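Histone fold protein (Methanopyrus kandleri, PDB 1F1E) probably binds and compacts DNA as an archaeal histone whose single chain carries two tandem histone folds. Local coordinates at residues Asp33-Tyr41 with Ile144-Leu154; Leu5-Gln16 with Tyr78-Val88. One frame throughout, in Å; residues are numbered along the deposited sequence. Where two conformers were deposited one is given.

In the fold
From the N terminus, residues 5-16 form the short helix 7-15 with its lead-in, and residues 33-41 lie on the long helix 25-51 that follows. Residues 78-88 then close contact 2 over helix 7-15, on the link between helix 60-70 and helix 85-94, running into the first turn of the latter. Contact 1 is closed last, when residues 144-154 leave helix 137-147 and return the C terminus to helix 25-51. The segments alternate along the chain, so the two closures cross and do not nest. Their centres are about 16 Å apart, on opposite sides of the chain's centre, yet they touch: Leu5 packs on Ala39 and Ile10 on Val35.

Contact 1: Asp33-Tyr41 with Ile144-Leu154; sequences DFVPTMAEY and ITYSMPKGGEL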
loop_
_atom_site.group_PDB
_atom_site.type_symbol
_atom_site.label_atom_id
_atom_site.label_comp_id
_atom_site.label_asym_id
_atom_site.label_seq_id
_atom_site.Cartn_x
_atom_site.Cartn_y
_atom_site.Cartn_z
ATOM N N ASP A 33 7.263 16.475 -7.176
ATOM C CA ASP A 33 5.916 16.153 -7.626
ATOM C C ASP A 33 5.332 15.100 -6.671
ATOM O O ASP A 33 4.185 15.144 -6.242
ATOM C CB ASP A 33 5.889 15.636 -9.077
ATOM C CG ASP A 33 5.902 16.739 -10.150
ATOM O OD1 ASP A 33 5.689 17.920 -9.794
ATOM O OD2 ASP A 33 6.220 16.423 -11.338
ATOM N N PHE A 34 6.131 14.079 -6.312
ATOM C CA PHE A 34 5.599 12.944 -5.611
ATOM C C PHE A 34 5.291 13.146 -4.119
ATOM O O PHE A 34 4.239 12.737 -3.657
ATOM C CB PHE A 34 6.582 11.760 -5.785
ATOM C CG PHE A 34 6.114 10.574 -4.970
ATOM C CD1 PHE A 34 5.064 9.807 -5.485
ATOM C CD2 PHE A 34 6.743 10.236 -3.793
ATOM C CE1 PHE A 34 4.654 8.727 -4.739
ATOM C CE2 PHE A 34 6.263 9.185 -3.026
ATOM C CZ PHE A 34 5.251 8.448 -3.551
ATOM N N VAL A 35 6.228 13.743 -3.408
ATOM C CA VAL A 35 6.040 13.826 -1.944
ATOM C C VAL A 35 4.744 14.518 -1.585
ATOM O O VAL A 35 4.048 13.989 -0.705
ATOM C CB VAL A 35 7.287 14.387 -1.231
ATOM C CG1 VAL A 35 7.061 14.680 0.230
ATOM C CG2 VAL A 35 8.406 13.366 -1.408
ATOM N N PRO A 36 4.343 15.653 -2.135
ATOM C CA PRO A 36 3.046 16.212 -1.751
ATOM C C PRO A 36 1.885 15.309 -2.088
ATOM O O PRO A 36 0.901 15.265 -1.361
ATOM C CB PRO A 36 3.027 17.543 -2.556
ATOM C CG PRO A 36 4.454 17.847 -2.792
ATOM C CD PRO A 36 5.094 16.524 -3.075
ATOM N N THR A 37 1.924 14.590 -3.198
ATOM C CA THR A 37 0.864 13.649 -3.551
ATOM C C THR A 37 0.796 12.499 -2.565
ATOM O O THR A 37 -0.284 12.108 -2.135
ATOM C CB THR A 37 1.146 13.110 -4.973
ATOM O OG1 THR A 37 0.931 14.161 -5.908
ATOM C CG2 THR A 37 0.216 11.995 -5.356
HETATM N N MSE A 38 2.004 11.988 -2.157
HETATM C CA MSE A 38 2.063 10.969 -1.120
HETATM C C MSE A 38 1.521 11.479 0.197
HETATM O O MSE A 38 0.775 10.781 0.862
HETATM C CB MSE A 38 3.487 10.449 -0.958
HETATM C CG MSE A 38 3.626 9.424 0.106
HETATM SE SE MSE A 38 3.950 10.062 1.770
HETATM C CE MSE A 38 5.570 10.773 1.616
ATOM N N ALA A 39 1.880 12.676 0.589
ATOM C CA ALA A 39 1.380 13.230 1.835
ATOM C C ALA A 39 -0.128 13.314 1.815
ATOM O O ALA A 39 -0.808 13.020 2.814
ATOM C CB ALA A 39 2.007 14.584 2.130
ATOM N N GLU A 40 -0.703 13.732 0.673
ATOM C CA GLU A 40 -2.149 13.827 0.555
ATOM C C GLU A 40 -2.799 12.461 0.603
ATOM O O GLU A 40 -3.838 12.289 1.246
ATOM C CB GLU A 40 -2.469 14.614 -0.726
ATOM C CG GLU A 40 -3.941 14.754 -0.962
ATOM C CD GLU A 40 -4.326 15.850 -1.927
ATOM O OE1 GLU A 40 -3.448 16.440 -2.521
ATOM O OE2 GLU A 40 -5.516 16.094 -2.007
ATOM N N TYR A 41 -2.219 11.498 -0.070
ATOM C CA TYR A 41 -2.680 10.148 -0.069
ATOM C C TYR A 41 -2.733 9.597 1.361
ATOM O O TYR A 41 -3.676 8.977 1.798
ATOM C CB TYR A 41 -1.767 9.303 -0.985
ATOM C CG TYR A 41 -1.875 7.828 -0.671
ATOM C CD1 TYR A 41 -2.881 6.992 -1.100
ATOM C CD2 TYR A 41 -0.882 7.236 0.074
ATOM C CE1 TYR A 41 -2.874 5.665 -0.760
ATOM C CE2 TYR A 41 -0.857 5.897 0.436
ATOM C CZ TYR A 41 -1.892 5.113 -0.012
ATOM O OH TYR A 41 -1.889 3.767 0.333
ATOM N N ILE A 144 9.643 4.756 -6.192
ATOM C CA ILE A 144 8.212 5.014 -6.050
ATOM C C ILE A 144 7.394 3.828 -6.479
ATOM O O ILE A 144 6.500 3.429 -5.738
ATOM C CB ILE A 144 7.893 6.312 -6.804
ATOM C CG1 ILE A 144 8.454 7.569 -6.152
ATOM C CG2 ILE A 144 6.417 6.443 -7.007
ATOM C CD1 ILE A 144 8.496 8.806 -7.013
ATOM N N THR A 145 7.709 3.332 -7.677
ATOM C CA THR A 145 6.845 2.279 -8.219
ATOM C C THR A 145 6.921 1.040 -7.349
ATOM O O THR A 145 5.915 0.399 -7.074
ATOM C CB THR A 145 7.321 1.988 -9.642
ATOM O OG1 THR A 145 6.876 3.028 -10.491
ATOM C CG2 THR A 145 6.669 0.697 -10.042
ATOM N N TYR A 146 8.137 0.713 -6.918
ATOM C CA TYR A 146 8.356 -0.511 -6.178
ATOM C C TYR A 146 7.685 -0.339 -4.840
ATOM O O TYR A 146 6.855 -1.130 -4.412
ATOM C CB TYR A 146 9.848 -0.761 -6.063
ATOM C CG TYR A 146 10.206 -2.066 -5.440
ATOM C CD1 TYR A 146 10.262 -2.179 -4.042
ATOM C CD2 TYR A 146 10.532 -3.203 -6.185
ATOM C CE1 TYR A 146 10.592 -3.355 -3.419
ATOM C CE2 TYR A 146 10.842 -4.394 -5.586
ATOM C CZ TYR A 146 10.871 -4.448 -4.213
ATOM O OH TYR A 146 11.205 -5.609 -3.600
ATOM N N SER A 147 8.062 0.734 -4.128
ATOM C CA SER A 147 7.652 0.811 -2.760
ATOM C C SER A 147 6.195 1.160 -2.477
ATOM O O SER A 147 5.720 0.824 -1.392
ATOM C CB SER A 147 8.586 1.752 -2.008
ATOM O OG SER A 147 8.344 3.077 -2.359
HETATM N N MSE A 148 5.489 1.801 -3.373
HETATM C CA MSE A 148 4.147 2.269 -3.108
HETATM C C MSE A 148 3.108 1.367 -3.784
HETATM O O MSE A 148 3.356 0.708 -4.792
HETATM C CB MSE A 148 4.011 3.730 -3.602
HETATM C CG MSE A 148 4.717 4.764 -2.779
HETATM SE SE MSE A 148 4.008 5.178 -1.150
HETATM C CE MSE A 148 5.447 4.638 -0.170
ATOM N N PRO A 149 1.897 1.366 -3.291
ATOM C CA PRO A 149 0.815 0.672 -3.983
ATOM C C PRO A 149 0.534 1.369 -5.306
ATOM O O PRO A 149 0.715 2.551 -5.457
ATOM C CB PRO A 149 -0.337 0.848 -2.998
ATOM C CG PRO A 149 0.010 2.130 -2.295
ATOM C CD PRO A 149 1.484 2.056 -2.053
ATOM N N LYS A 150 0.015 0.606 -6.236
ATOM C CA LYS A 150 -0.425 1.138 -7.539
ATOM C C LYS A 150 0.711 1.910 -8.188
ATOM O O LYS A 150 0.475 2.915 -8.864
ATOM C CB LYS A 150 -1.726 1.939 -7.409
ATOM C CG LYS A 150 -2.875 1.037 -7.060
ATOM C CD LYS A 150 -3.304 0.151 -8.236
ATOM C CE LYS A 150 -4.531 -0.528 -7.565
ATOM N NZ LYS A 150 -4.574 -1.849 -8.104
ATOM N N GLY A 151 1.928 1.431 -8.009
ATOM C CA GLY A 151 3.086 2.005 -8.649
ATOM C C GLY A 151 3.362 3.411 -8.215
ATOM O O GLY A 151 4.043 4.178 -8.859
ATOM N N GLY A 152 2.798 3.832 -7.105
ATOM C CA GLY A 152 2.995 5.210 -6.666
ATOM C C GLY A 152 2.084 6.155 -7.381
ATOM O O GLY A 152 2.324 7.348 -7.199
ATOM N N GLU A 153 1.101 5.719 -8.119
ATOM C CA GLU A 153 0.143 6.626 -8.726
ATOM C C GLU A 153 -0.940 6.998 -7.743
ATOM O O GLU A 153 -2.076 6.569 -7.790
ATOM C CB GLU A 153 -0.352 5.946 -10.017
ATOM C CG GLU A 153 0.805 5.766 -10.964
ATOM C CD GLU A 153 0.453 5.615 -12.430
ATOM O OE1 GLU A 153 -0.672 5.090 -12.704
ATOM O OE2 GLU A 153 1.286 6.019 -13.271
ATOM N N LEU A 154 -0.485 7.773 -6.778
ATOM C CA LEU A 154 -1.228 8.106 -5.586
ATOM C C LEU A 154 -2.002 9.411 -5.696
ATOM O O LEU A 154 -1.769 10.099 -6.721
ATOM C CB LEU A 154 -0.276 8.247 -4.367
ATOM C CG LEU A 154 0.630 7.118 -4.058
ATOM C CD1 LEU A 154 1.524 7.460 -2.839
ATOM C CD2 LEU A 154 -0.122 5.782 -3.854
ATOM O OXT LEU A 154 -2.811 9.649 -4.755
HETATM O O HOH W 1 -2.791 12.020 -3.384
#
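In the histone handshake built within one chain, Phe34 and Tyr41 on the long helix 25-51 receive Ile144 from helix 137-147 and the C-terminal tail that follows it, down to Leu154. The side chains meet through apolar contacts. Phe34 carries its CG anti to the backbone N (chi1 176°), which turns the ring out toward Ile144. Ile144 CG1 lies 3.9 Å from the centroid of the Phe34 ring and only 7° off the ring normal, a CH-pi contact over one face. The same isoleucine reaches back along the ring, Ile144 CD1 meeting Phe34 CG at 3.6 Å. At the ring's edge, near its plane, Gly152 O stands 3.7 Å from Phe34 CE1. Gly152 suits this place, since a CB on it would collide with Ile144 CG2.

Leu154 CD1 lies between the two aromatic rings, 3.9 Å from Phe34 CE1 and also touching Tyr41 CD2, while Leu154 CD2 sits over the face of Tyr41, 4.0 Å from the ring centroid and 6° off the normal. With an alanine in place of Phe34, the Ile144 side chain and the Leu154 CD1 methyl would probably lose the ring they share, leaving a gap between them. A water joins the two backbones, donating to Thr37 O at 2.8 Å and to the terminal carboxylate at Leu154 OXT, 2.7 Å away.

The second subunit and two further helices border the contact. Tyr41 OH is hydrogen-bonded to Val69 O of the second subunit, and Lys150 NZ makes a salt bridge with Glu118 of that subunit, so the tail also takes part in the assembly. Within the chain, helix 102-129 packs against both segments, Val35 touching Thr116 and Ser147 touching Leu119, while helix 7-15 meets Val35 and Pro36 through Ile10.

Contact 2: Leu5-Gln16 with Tyr78-Val88; sequences LPKAAIERIFRQ and YDGELFGRATV
A contact that combines an apolar core, a salt bridge and hydrogen bonds of a glutamine amide ties Leu5, Arg12, Ile13 and Gln16, on and around the first short helix of the histone fold, to Tyr78, Glu81 and Phe83, the link that enters helix 85-94. Phe83 is clasped between two aliphatic side chains. Leu5 CD2 lies over the centre of one face, 3.6 Å from the centroid of the Phe83 ring and 10° off the normal, and Ile13 CD1 over the opposite face, 3.9 Å from the same centroid but offset toward the rim. Alongside, Arg12 grips Glu81 side-on: Arg12 NE meets Glu81 OE1 at 2.8 Å and NH2 meets OE2 at 2.9 Å, each oxygen using its syn lone pair. Guanidinium and carboxylate planes differ by 5°, so the pair is nearly flat and fixes the carboxylate's rotation.

The Gln16 amide is held at both ends. Gln16 NE2 donates to Tyr78 OH at 2.9 Å and also bonds Glu117 of helix 102-129. Tyr78 OH in turn donates to Glu81 O at 2.6 Å. Gln16 OE1 accepts a hydrogen bond from Glu81 N in its carbonyl plane, on a lone pair, at 2.9 Å, and takes a water that donates also to Glu81 OE1.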
loop_
_atom_site.group_PDB
_atom_site.type_symbol
_atom_site.label_atom_id
_atom_site.label_comp_id
_atom_site.label_asym_id
_atom_site.label_seq_id
_atom_site.Cartn_x
_atom_site.Cartn_y
_atom_site.Cartn_z
ATOM N N LEU A 5 3.978 21.793 1.347
ATOM C CA LEU A 5 5.269 21.301 1.851
ATOM C C LEU A 5 6.413 22.007 1.187
ATOM O O LEU A 5 6.451 21.999 -0.071
ATOM C CB LEU A 5 5.356 19.820 1.547
ATOM C CG LEU A 5 4.249 19.013 2.228
ATOM C CD1 LEU A 5 4.392 17.590 1.727
ATOM C CD2 LEU A 5 4.363 19.019 3.745
ATOM N N PRO A 6 7.339 22.648 1.855
ATOM C CA PRO A 6 8.412 23.316 1.095
ATOM C C PRO A 6 9.386 22.365 0.438
ATOM O O PRO A 6 9.765 21.364 0.986
ATOM C CB PRO A 6 9.150 24.130 2.178
ATOM C CG PRO A 6 8.147 24.264 3.268
ATOM C CD PRO A 6 7.506 22.902 3.304
ATOM N N LYS A 7 9.761 22.782 -0.785
ATOM C CA LYS A 7 10.639 21.950 -1.581
ATOM C C LYS A 7 11.988 21.750 -0.869
ATOM O O LYS A 7 12.558 20.654 -0.906
ATOM C CB LYS A 7 10.941 22.500 -2.988
ATOM C CG LYS A 7 9.764 22.450 -3.912
ATOM C CD LYS A 7 9.874 23.146 -5.245
ATOM C CE LYS A 7 8.935 22.670 -6.328
ATOM N NZ LYS A 7 9.251 22.988 -7.772
ATOM N N ALA A 8 12.484 22.803 -0.228
ATOM C CA ALA A 8 13.779 22.647 0.436
ATOM C C ALA A 8 13.760 21.593 1.525
ATOM O O ALA A 8 14.732 20.831 1.669
ATOM C CB ALA A 8 14.196 23.993 1.000
ATOM N N ALA A 9 12.616 21.553 2.199
ATOM C CA ALA A 9 12.417 20.543 3.276
ATOM C C ALA A 9 12.234 19.149 2.673
ATOM O O ALA A 9 12.875 18.213 3.176
ATOM C CB ALA A 9 11.279 20.888 4.213
ATOM N N ILE A 10 11.428 19.011 1.618
ATOM C CA ILE A 10 11.330 17.741 0.881
ATOM C C ILE A 10 12.701 17.216 0.497
ATOM O O ILE A 10 13.036 16.057 0.743
ATOM C CB ILE A 10 10.432 17.863 -0.340
ATOM C CG1 ILE A 10 8.972 18.213 0.069
ATOM C CG2 ILE A 10 10.492 16.620 -1.194
ATOM C CD1 ILE A 10 8.141 18.541 -1.157
ATOM N N GLU A 11 13.508 18.100 -0.103
ATOM C CA GLU A 11 14.833 17.666 -0.452
ATOM C C GLU A 11 15.706 17.253 0.716
ATOM O O GLU A 11 16.325 16.242 0.550
ATOM C CB GLU A 11 15.541 18.849 -1.174
ATOM C CG GLU A 11 16.871 18.378 -1.717
ATOM C CD GLU A 11 17.660 19.438 -2.421
ATOM O OE1 GLU A 11 17.107 20.543 -2.672
ATOM O OE2 GLU A 11 18.842 19.140 -2.690
ATOM N N ARG A 12 15.726 18.058 1.802
ATOM C CA ARG A 12 16.598 17.653 2.910
ATOM C C ARG A 12 16.196 16.273 3.466
ATOM O O ARG A 12 17.024 15.454 3.825
ATOM C CB ARG A 12 16.663 18.679 4.043
ATOM C CG ARG A 12 17.377 19.984 3.636
ATOM C CD ARG A 12 17.516 20.857 4.892
ATOM N NE ARG A 12 16.182 21.335 5.283
ATOM C CZ ARG A 12 15.585 22.428 4.844
ATOM N NH1 ARG A 12 16.145 23.261 3.969
ATOM N NH2 ARG A 12 14.393 22.740 5.282
ATOM N N ILE A 13 14.862 16.090 3.536
ATOM C CA ILE A 13 14.361 14.893 4.176
ATOM C C ILE A 13 14.717 13.713 3.286
ATOM O O ILE A 13 15.180 12.681 3.733
ATOM C CB ILE A 13 12.898 15.021 4.504
ATOM C CG1 ILE A 13 12.654 16.072 5.590
ATOM C CG2 ILE A 13 12.282 13.708 4.907
ATOM C CD1 ILE A 13 11.208 16.578 5.611
ATOM N N PHE A 14 14.433 13.836 1.994
ATOM C CA PHE A 14 14.798 12.737 1.078
ATOM C C PHE A 14 16.285 12.448 1.151
ATOM O O PHE A 14 16.731 11.300 1.176
ATOM C CB PHE A 14 14.403 13.162 -0.323
ATOM C CG PHE A 14 14.620 12.116 -1.371
ATOM C CD1 PHE A 14 15.747 12.095 -2.136
ATOM C CD2 PHE A 14 13.665 11.121 -1.569
ATOM C CE1 PHE A 14 15.965 11.140 -3.118
ATOM C CE2 PHE A 14 13.886 10.161 -2.507
ATOM C CZ PHE A 14 15.023 10.165 -3.283
ATOM N N ARG A 15 17.063 13.541 1.192
ATOM C CA ARG A 15 18.519 13.375 1.205
ATOM C C ARG A 15 19.030 12.715 2.470
ATOM O O ARG A 15 20.091 12.090 2.550
ATOM C CB ARG A 15 19.128 14.774 0.994
ATOM C CG ARG A 15 20.350 14.968 0.211
ATOM C CD ARG A 15 20.795 16.422 0.283
ATOM N NE ARG A 15 20.547 17.134 -0.977
ATOM C CZ ARG A 15 21.334 16.950 -2.041
ATOM N NH1 ARG A 15 21.097 17.610 -3.163
ATOM N NH2 ARG A 15 22.355 16.102 -1.996
ATOM N N GLN A 16 18.287 12.742 3.567
ATOM C CA GLN A 16 18.643 12.022 4.756
ATOM C C GLN A 16 18.782 10.541 4.476
ATOM O O GLN A 16 19.494 9.844 5.175
ATOM C CB GLN A 16 17.560 12.107 5.846
ATOM C CG GLN A 16 17.449 13.488 6.443
ATOM C CD GLN A 16 16.281 13.738 7.365
ATOM O OE1 GLN A 16 16.111 14.826 7.889
ATOM N NE2 GLN A 16 15.446 12.732 7.582
ATOM N N TYR A 78 11.642 7.846 14.227
ATOM C CA TYR A 78 12.173 8.862 13.328
ATOM C C TYR A 78 12.565 10.124 14.082
ATOM O O TYR A 78 11.760 10.708 14.814
ATOM C CB TYR A 78 11.152 9.204 12.257
ATOM C CG TYR A 78 11.577 10.285 11.313
ATOM C CD1 TYR A 78 12.387 9.983 10.221
ATOM C CD2 TYR A 78 11.173 11.600 11.494
ATOM C CE1 TYR A 78 12.793 10.951 9.335
ATOM C CE2 TYR A 78 11.569 12.614 10.619
ATOM C CZ TYR A 78 12.375 12.262 9.541
ATOM O OH TYR A 78 12.806 13.190 8.631
ATOM N N ASP A 79 13.810 10.589 13.836
ATOM C CA ASP A 79 14.277 11.754 14.512
ATOM C C ASP A 79 14.951 12.754 13.539
ATOM O O ASP A 79 15.700 13.604 13.974
ATOM C CB ASP A 79 15.293 11.442 15.613
ATOM N N GLY A 80 14.642 12.639 12.266
ATOM C CA GLY A 80 15.089 13.596 11.266
ATOM C C GLY A 80 14.237 14.852 11.230
ATOM O O GLY A 80 13.436 15.182 12.119
ATOM N N GLU A 81 14.434 15.626 10.176
ATOM C CA GLU A 81 13.664 16.827 9.923
ATOM C C GLU A 81 12.178 16.525 9.765
ATOM O O GLU A 81 11.748 15.561 9.123
ATOM C CB GLU A 81 14.195 17.535 8.669
ATOM C CG GLU A 81 13.490 18.903 8.573
ATOM C CD GLU A 81 14.037 19.808 7.488
ATOM O OE1 GLU A 81 15.126 19.466 7.035
ATOM O OE2 GLU A 81 13.339 20.831 7.128
ATOM N N LEU A 82 11.319 17.387 10.314
ATOM C CA LEU A 82 9.874 17.293 10.206
ATOM C C LEU A 82 9.314 18.531 9.517
ATOM O O LEU A 82 9.963 19.589 9.544
ATOM C CB LEU A 82 9.255 17.188 11.595
ATOM C CG LEU A 82 9.562 15.914 12.378
ATOM C CD1 LEU A 82 9.307 16.201 13.863
ATOM C CD2 LEU A 82 8.797 14.743 11.787
ATOM N N PHE A 83 8.189 18.347 8.870
ATOM C CA PHE A 83 7.589 19.572 8.365
ATOM C C PHE A 83 6.988 20.376 9.487
ATOM O O PHE A 83 6.819 19.903 10.597
ATOM C CB PHE A 83 6.529 19.106 7.368
ATOM C CG PHE A 83 7.091 18.456 6.107
ATOM C CD1 PHE A 83 7.829 19.173 5.190
ATOM C CD2 PHE A 83 6.864 17.121 5.895
ATOM C CE1 PHE A 83 8.322 18.579 4.044
ATOM C CE2 PHE A 83 7.320 16.513 4.750
ATOM C CZ PHE A 83 8.032 17.226 3.832
ATOM N N GLY A 84 6.565 21.626 9.197
ATOM C CA GLY A 84 5.892 22.422 10.195
ATOM C C GLY A 84 4.537 21.843 10.572
ATOM O O GLY A 84 3.860 21.319 9.676
ATOM N N ARG A 85 4.192 21.931 11.860
ATOM C CA ARG A 85 2.966 21.305 12.334
ATOM C C ARG A 85 1.772 21.896 11.650
ATOM O O ARG A 85 0.869 21.208 11.214
ATOM C CB ARG A 85 2.785 21.531 13.856
ATOM C CG ARG A 85 1.403 21.161 14.378
ATOM C CD ARG A 85 1.255 21.329 15.898
ATOM N NE ARG A 85 2.449 20.761 16.557
ATOM C CZ ARG A 85 2.528 19.514 16.930
ATOM N NH1 ARG A 85 1.583 18.611 16.775
ATOM N NH2 ARG A 85 3.626 19.073 17.488
ATOM N N ALA A 86 1.717 23.200 11.476
ATOM C CA ALA A 86 0.550 23.791 10.864
ATOM C C ALA A 86 0.362 23.339 9.428
ATOM O O ALA A 86 -0.759 23.172 8.945
ATOM C CB ALA A 86 0.545 25.322 10.898
ATOM N N THR A 87 1.446 23.230 8.690
ATOM C CA THR A 87 1.394 22.750 7.309
ATOM C C THR A 87 0.842 21.344 7.259
ATOM O O THR A 87 -0.120 21.079 6.499
ATOM C CB THR A 87 2.782 22.779 6.674
ATOM O OG1 THR A 87 3.237 24.127 6.643
ATOM C CG2 THR A 87 2.760 22.324 5.229
ATOM N N VAL A 88 1.385 20.422 8.078
ATOM C CA VAL A 88 0.859 19.096 7.983
ATOM C C VAL A 88 -0.562 19.012 8.536
ATOM O O VAL A 88 -1.380 18.230 8.010
ATOM C CB VAL A 88 1.775 18.044 8.637
ATOM C CG1 VAL A 88 3.078 17.970 7.842
ATOM C CG2 VAL A 88 2.075 18.251 10.096
HETATM O O HOH W 2 17.078 17.476 7.234
#